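Local atomic coordinates of protein PML (Homo sapiens, PDB entry 6IMQ), a protein that probably acts as a TRIM-family scaffold of nuclear bodies, with B1-box oligomerization regulating the biogenesis of these bodies and also leukemogenesis. Residues C12-C26 against C31-E45. Sequence-based numbering, arbitrary orientation.
With ZN (zinc ion), chain I; ZN (zinc ion), chain H.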
loop_
_atom_site.group_PDB
_atom_site.type_symbol
_atom_site.label_atom_id
_atom_site.label_comp_id
_atom_site.label_asym_id
_atom_site.label_seq_id
_atom_site.Cartn_x
_atom_site.Cartn_y
_atom_site.Cartn_z
ATOM N N CYS B 12 4.342 -12.950 -4.985
ATOM C CA CYS B 12 4.924 -12.849 -3.657
ATOM C C CYS B 12 6.409 -13.187 -3.688
ATOM O O CYS B 12 6.838 -14.110 -4.382
ATOM C CB CYS B 12 4.167 -13.800 -2.728
ATOM S SG CYS B 12 4.742 -13.834 -1.053
ATOM N N THR B 13 7.197 -12.420 -2.932
ATOM C CA THR B 13 8.635 -12.660 -2.919
ATOM C C THR B 13 8.990 -13.955 -2.203
ATOM O O THR B 13 10.081 -14.493 -2.424
ATOM C CB THR B 13 9.372 -11.492 -2.262
ATOM O OG1 THR B 13 8.930 -11.331 -0.910
ATOM C CG2 THR B 13 9.123 -10.202 -3.042
ATOM N N ARG B 14 8.088 -14.464 -1.365
ATOM C CA ARG B 14 8.324 -15.637 -0.538
ATOM C C ARG B 14 7.827 -16.918 -1.194
ATOM O O ARG B 14 8.576 -17.894 -1.298
ATOM C CB ARG B 14 7.637 -15.436 0.815
ATOM C CG ARG B 14 7.732 -16.611 1.760
ATOM C CD ARG B 14 7.509 -16.166 3.213
ATOM N NE ARG B 14 7.535 -17.314 4.113
ATOM C CZ ARG B 14 6.484 -17.785 4.774
ATOM N NH1 ARG B 14 5.304 -17.193 4.676
ATOM N NH2 ARG B 14 6.623 -18.849 5.550
ATOM N N CYS B 15 6.569 -16.933 -1.633
ATOM C CA CYS B 15 5.960 -18.104 -2.244
ATOM C C CYS B 15 5.708 -17.822 -3.729
ATOM O O CYS B 15 6.339 -16.936 -4.317
ATOM C CB CYS B 15 4.687 -18.467 -1.475
ATOM S SG CYS B 15 3.293 -17.334 -1.720
ATOM N N LYS B 16 4.782 -18.567 -4.331
ATOM C CA LYS B 16 4.484 -18.419 -5.747
ATOM C C LYS B 16 3.144 -17.747 -6.014
ATOM O O LYS B 16 2.776 -17.568 -7.180
ATOM C CB LYS B 16 4.510 -19.787 -6.440
ATOM C CG LYS B 16 5.894 -20.263 -6.885
ATOM C CD LYS B 16 6.619 -21.019 -5.783
ATOM C CE LYS B 16 7.739 -21.889 -6.349
ATOM N NZ LYS B 16 8.311 -22.801 -5.316
ATOM N N GLU B 17 2.416 -17.359 -4.976
ATOM C CA GLU B 17 1.084 -16.799 -5.132
ATOM C C GLU B 17 1.150 -15.359 -5.622
ATOM O O GLU B 17 2.184 -14.692 -5.539
ATOM C CB GLU B 17 0.322 -16.878 -3.808
ATOM C CG GLU B 17 -0.109 -18.300 -3.428
ATOM C CD GLU B 17 -1.445 -18.687 -4.040
ATOM O OE1 GLU B 17 -2.315 -17.799 -4.179
ATOM O OE2 GLU B 17 -1.630 -19.872 -4.385
ATOM N N SER B 18 0.033 -14.899 -6.177
ATOM C CA SER B 18 -0.048 -13.547 -6.704
ATOM C C SER B 18 0.101 -12.524 -5.590
ATOM O O SER B 18 -0.478 -12.660 -4.509
ATOM C CB SER B 18 -1.373 -13.345 -7.438
ATOM O OG SER B 18 -2.305 -12.604 -6.673
ATOM N N ALA B 19 0.906 -11.502 -5.855
ATOM C CA ALA B 19 1.166 -10.475 -4.862
ATOM C C ALA B 19 -0.090 -9.650 -4.603
ATOM O O ALA B 19 -0.937 -9.461 -5.481
ATOM C CB ALA B 19 2.311 -9.562 -5.305
ATOM N N ASP B 20 -0.214 -9.184 -3.365
ATOM C CA ASP B 20 -1.323 -8.324 -2.982
ATOM C C ASP B 20 -0.887 -7.131 -2.155
ATOM O O ASP B 20 -1.687 -6.211 -1.962
ATOM C CB ASP B 20 -2.368 -9.114 -2.194
ATOM C CG ASP B 20 -3.063 -10.156 -3.036
ATOM O OD1 ASP B 20 -3.376 -9.872 -4.213
ATOM O OD2 ASP B 20 -3.294 -11.263 -2.512
ATOM N N PHE B 21 0.344 -7.115 -1.659
ATOM C CA PHE B 21 0.822 -6.067 -0.785
ATOM C C PHE B 21 2.239 -5.697 -1.173
ATOM O O PHE B 21 2.984 -6.481 -1.763
ATOM C CB PHE B 21 0.761 -6.493 0.680
ATOM C CG PHE B 21 -0.623 -6.710 1.166
ATOM C CD1 PHE B 21 -1.271 -7.911 0.947
ATOM C CD2 PHE B 21 -1.292 -5.694 1.819
ATOM C CE1 PHE B 21 -2.561 -8.101 1.390
ATOM C CE2 PHE B 21 -2.579 -5.871 2.265
ATOM C CZ PHE B 21 -3.222 -7.075 2.050
ATOM N N TRP B 22 2.570 -4.452 -0.873
ATOM C CA TRP B 22 3.898 -3.896 -1.068
ATOM C C TRP B 22 4.336 -3.348 0.276
ATOM O O TRP B 22 3.601 -2.579 0.907
ATOM C CB TRP B 22 3.897 -2.803 -2.128
ATOM C CG TRP B 22 5.175 -2.015 -2.217
ATOM C CD1 TRP B 22 5.379 -0.745 -1.771
ATOM C CD2 TRP B 22 6.414 -2.436 -2.805
ATOM N NE1 TRP B 22 6.665 -0.343 -2.043
ATOM C CE2 TRP B 22 7.321 -1.363 -2.680
ATOM C CE3 TRP B 22 6.841 -3.611 -3.427
ATOM C CZ2 TRP B 22 8.630 -1.437 -3.146
ATOM C CZ3 TRP B 22 8.141 -3.679 -3.892
ATOM C CH2 TRP B 22 9.020 -2.599 -3.751
ATOM N N CYS B 23 5.507 -3.758 0.727
ATOM C CA CYS B 23 6.072 -3.231 1.955
ATOM C C CYS B 23 7.084 -2.145 1.613
ATOM O O CYS B 23 8.042 -2.390 0.870
ATOM C CB CYS B 23 6.733 -4.317 2.794
ATOM S SG CYS B 23 7.401 -3.571 4.276
ATOM N N PHE B 24 6.891 -0.957 2.185
ATOM C CA PHE B 24 7.770 0.162 1.877
ATOM C C PHE B 24 9.144 0.021 2.524
ATOM O O PHE B 24 10.127 0.548 1.992
ATOM C CB PHE B 24 7.108 1.470 2.315
ATOM C CG PHE B 24 5.911 1.837 1.503
ATOM C CD1 PHE B 24 6.063 2.257 0.197
ATOM C CD2 PHE B 24 4.631 1.762 2.033
ATOM C CE1 PHE B 24 4.976 2.598 -0.570
ATOM C CE2 PHE B 24 3.535 2.107 1.270
ATOM C CZ PHE B 24 3.709 2.525 -0.038
ATOM N N GLU B 25 9.247 -0.677 3.655
ATOM C CA GLU B 25 10.555 -0.787 4.295
ATOM C C GLU B 25 11.316 -2.042 3.874
ATOM O O GLU B 25 12.544 -1.997 3.742
ATOM C CB GLU B 25 10.401 -0.740 5.817
ATOM C CG GLU B 25 10.220 0.682 6.355
ATOM C CD GLU B 25 8.887 0.884 7.056
ATOM O OE1 GLU B 25 8.893 1.221 8.258
ATOM O OE2 GLU B 25 7.837 0.695 6.408
ATOM N N CYS B 26 10.622 -3.163 3.651
ATOM C CA CYS B 26 11.294 -4.318 3.066
ATOM C C CYS B 26 11.557 -4.117 1.573
ATOM O O CYS B 26 12.500 -4.703 1.031
ATOM C CB CYS B 26 10.465 -5.594 3.256
ATOM S SG CYS B 26 10.163 -6.184 4.931
ATOM N N CYS B 31 2.072 -11.877 -0.917
ATOM C CA CYS B 31 0.690 -12.323 -0.984
ATOM C C CYS B 31 0.005 -12.040 0.355
ATOM O O CYS B 31 0.650 -11.715 1.355
ATOM C CB CYS B 31 0.607 -13.806 -1.333
ATOM S SG CYS B 31 1.081 -14.961 -0.029
ATOM N N ALA B 32 -1.322 -12.177 0.373
ATOM C CA ALA B 32 -2.079 -11.887 1.585
ATOM C C ALA B 32 -1.590 -12.743 2.753
ATOM O O ALA B 32 -1.352 -12.236 3.854
ATOM C CB ALA B 32 -3.571 -12.111 1.334
ATOM N N LYS B 33 -1.427 -14.049 2.528
ATOM C CA LYS B 33 -1.033 -14.957 3.605
ATOM C C LYS B 33 0.386 -14.670 4.093
ATOM O O LYS B 33 0.630 -14.637 5.305
ATOM C CB LYS B 33 -1.233 -16.401 3.119
ATOM C CG LYS B 33 -0.007 -17.255 2.942
ATOM C CD LYS B 33 0.185 -18.124 4.161
ATOM C CE LYS B 33 1.636 -18.346 4.373
ATOM N NZ LYS B 33 2.289 -19.368 3.544
ATOM N N CYS B 34 1.331 -14.423 3.182
ATOM C CA CYS B 34 2.651 -14.005 3.641
ATOM C C CYS B 34 2.598 -12.618 4.264
ATOM O O CYS B 34 3.357 -12.329 5.195
ATOM C CB CYS B 34 3.651 -14.057 2.492
ATOM S SG CYS B 34 4.023 -15.763 1.963
ATOM N N PHE B 35 1.694 -11.760 3.793
ATOM C CA PHE B 35 1.610 -10.431 4.374
ATOM C C PHE B 35 1.108 -10.478 5.815
ATOM O O PHE B 35 1.625 -9.751 6.666
ATOM C CB PHE B 35 0.713 -9.537 3.541
ATOM C CG PHE B 35 0.631 -8.151 4.062
ATOM C CD1 PHE B 35 1.753 -7.348 4.084
ATOM C CD2 PHE B 35 -0.554 -7.661 4.555
ATOM C CE1 PHE B 35 1.687 -6.067 4.571
ATOM C CE2 PHE B 35 -0.633 -6.385 5.046
ATOM C CZ PHE B 35 0.492 -5.577 5.048
ATOM N N GLU B 36 0.113 -11.319 6.117
ATOM C CA GLU B 36 -0.358 -11.413 7.501
ATOM C C GLU B 36 0.773 -11.848 8.435
ATOM O O GLU B 36 0.863 -11.371 9.572
ATOM C CB GLU B 36 -1.560 -12.360 7.594
ATOM C CG GLU B 36 -2.674 -12.008 6.615
ATOM C CD GLU B 36 -4.055 -11.922 7.257
ATOM O OE1 GLU B 36 -4.215 -12.318 8.434
ATOM O OE2 GLU B 36 -4.988 -11.456 6.568
ATOM N N ALA B 37 1.657 -12.742 7.977
ATOM C CA ALA B 37 2.802 -13.120 8.803
ATOM C C ALA B 37 3.764 -11.951 8.979
ATOM O O ALA B 37 4.287 -11.717 10.072
ATOM C CB ALA B 37 3.531 -14.317 8.190
ATOM N N HIS B 38 4.012 -11.204 7.909
ATOM C CA HIS B 38 4.872 -10.030 7.986
ATOM C C HIS B 38 4.331 -9.021 8.996
ATOM O O HIS B 38 5.099 -8.444 9.776
ATOM C CB HIS B 38 4.996 -9.467 6.571
ATOM C CG HIS B 38 5.598 -8.105 6.487
ATOM N ND1 HIS B 38 4.860 -6.958 6.676
ATOM C CD2 HIS B 38 6.853 -7.698 6.176
ATOM C CE1 HIS B 38 5.639 -5.904 6.522
ATOM N NE2 HIS B 38 6.852 -6.326 6.216
ATOM N N GLN B 39 3.006 -8.861 9.053
ATOM C CA GLN B 39 2.438 -7.899 9.995
ATOM C C GLN B 39 2.538 -8.379 11.443
ATOM O O GLN B 39 2.555 -7.558 12.370
ATOM C CB GLN B 39 0.968 -7.613 9.665
ATOM C CG GLN B 39 0.689 -7.133 8.259
ATOM C CD GLN B 39 1.341 -5.799 7.966
ATOM O OE1 GLN B 39 2.480 -5.743 7.504
ATOM N NE2 GLN B 39 0.618 -4.713 8.221
ATOM N N TRP B 40 2.541 -9.691 11.665
ATOM C CA TRP B 40 2.708 -10.205 13.019
ATOM C C TRP B 40 4.125 -9.959 13.522
ATOM O O TRP B 40 4.328 -9.461 14.636
ATOM C CB TRP B 40 2.379 -11.691 13.041
ATOM C CG TRP B 40 2.497 -12.269 14.394
ATOM C CD1 TRP B 40 3.592 -12.880 14.942
ATOM C CD2 TRP B 40 1.478 -12.296 15.390
ATOM N NE1 TRP B 40 3.309 -13.285 16.231
ATOM C CE2 TRP B 40 2.016 -12.938 16.526
ATOM C CE3 TRP B 40 0.155 -11.837 15.430
ATOM C CZ2 TRP B 40 1.283 -13.131 17.690
ATOM C CZ3 TRP B 40 -0.577 -12.034 16.587
ATOM C CH2 TRP B 40 -0.009 -12.673 17.705
ATOM N N PHE B 41 5.117 -10.245 12.687
ATOM C CA PHE B 41 6.506 -10.260 13.114
ATOM C C PHE B 41 7.227 -8.939 12.924
ATOM O O PHE B 41 8.259 -8.726 13.563
ATOM C CB PHE B 41 7.255 -11.352 12.352
ATOM C CG PHE B 41 6.833 -12.729 12.730
ATOM C CD1 PHE B 41 7.043 -13.176 14.016
ATOM C CD2 PHE B 41 6.239 -13.574 11.816
ATOM C CE1 PHE B 41 6.668 -14.441 14.397
ATOM C CE2 PHE B 41 5.864 -14.850 12.187
ATOM C CZ PHE B 41 6.074 -15.280 13.484
ATOM N N LEU B 42 6.715 -8.050 12.085
ATOM C CA LEU B 42 7.361 -6.775 11.819
ATOM C C LEU B 42 6.324 -5.669 11.929
ATOM O O LEU B 42 5.121 -5.910 11.837
ATOM C CB LEU B 42 8.026 -6.765 10.431
ATOM C CG LEU B 42 9.090 -7.849 10.252
ATOM C CD1 LEU B 42 9.365 -8.163 8.789
ATOM C CD2 LEU B 42 10.399 -7.437 10.945
ATOM N N LYS B 43 6.803 -4.454 12.155
ATOM C CA LYS B 43 5.954 -3.261 12.141
ATOM C C LYS B 43 6.508 -2.344 11.047
ATOM O O LYS B 43 7.325 -1.460 11.311
ATOM C CB LYS B 43 5.891 -2.571 13.518
ATOM C CG LYS B 43 7.204 -2.447 14.277
ATOM C CD LYS B 43 7.233 -3.347 15.520
ATOM C CE LYS B 43 7.223 -2.554 16.832
ATOM N NZ LYS B 43 8.585 -2.245 17.370
ATOM N N HIS B 44 6.065 -2.577 9.812
ATOM C CA HIS B 44 6.520 -1.831 8.649
ATOM C C HIS B 44 5.344 -1.127 7.984
ATOM O O HIS B 44 4.228 -1.660 7.950
ATOM C CB HIS B 44 7.183 -2.753 7.615
ATOM C CG HIS B 44 8.545 -3.242 8.006
ATOM N ND1 HIS B 44 9.271 -4.109 7.216
ATOM C CD2 HIS B 44 9.320 -2.981 9.085
ATOM C CE1 HIS B 44 10.429 -4.365 7.794
ATOM N NE2 HIS B 44 10.487 -3.694 8.930
ATOM N N GLU B 45 5.595 0.069 7.453
ATOM C CA GLU B 45 4.641 0.688 6.544
ATOM C C GLU B 45 4.499 -0.170 5.296
ATOM O O GLU B 45 5.494 -0.546 4.669
ATOM C CB GLU B 45 5.103 2.087 6.149
ATOM C CG GLU B 45 4.594 3.216 7.004
ATOM C CD GLU B 45 4.852 4.562 6.352
ATOM O OE1 GLU B 45 6.028 4.874 6.056
ATOM O OE2 GLU B 45 3.874 5.301 6.112
HETATM ZN ZN ZN I . 8.366 -5.178 5.653
HETATM ZN ZN ZN H . 3.276 -15.499 -0.216
#
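Cys-12, Cys-15, Cys-31 and Cys-34 close round one zinc ion, and Cys-23, Cys-26, His-38 and His-44 round a second, so that both segments supply two ligands to each metal in the cross-brace arrangement of a B-box zinc finger. At the second site the histidines use different nitrogens: NE2 of His-38 lies 2.0 Å from the zinc, ND1 of His-44 2.1 Å. To one side of the metals, Phe-21 of strand 21-23 and Phe-35 of helix 32-41 form an offset stack, centroids 3.9 Å apart and planes only 7° from parallel. The chi1 of Phe-35, -178°, sets CG opposite the backbone N and lays one face of the ring against Phe-21, while CG of Gln-39 covers the other. Replacing Phe-21 by an alanine is likely to leave the first face without its stacking partner and open a gap between strand and helix.

A second shell of N-H donors holds the thiolates and probably tempers their negative charge. Cys-12 SG accepts from Cys-31 N at 3.3 Å and also from Arg-14 N, whereas Cys-31 SG caps the helix by accepting from Cys-34 N. Gln-39 helps to fix the rotation of the zinc-bound His-38 ring, its OE1 accepting a hydrogen bond from His-38 ND1 at 2.8 Å in the ring plane. The ring of His-44 sits between CB of Leu-42 and CB of Glu-25 on opposite faces. Farther out, Trp-22 turns from the helix and bonds through NE1 to Asp-7 O of the second subunit. Beside the second site, Phe-24 N donates to Glu-45 O at 2.9 Å.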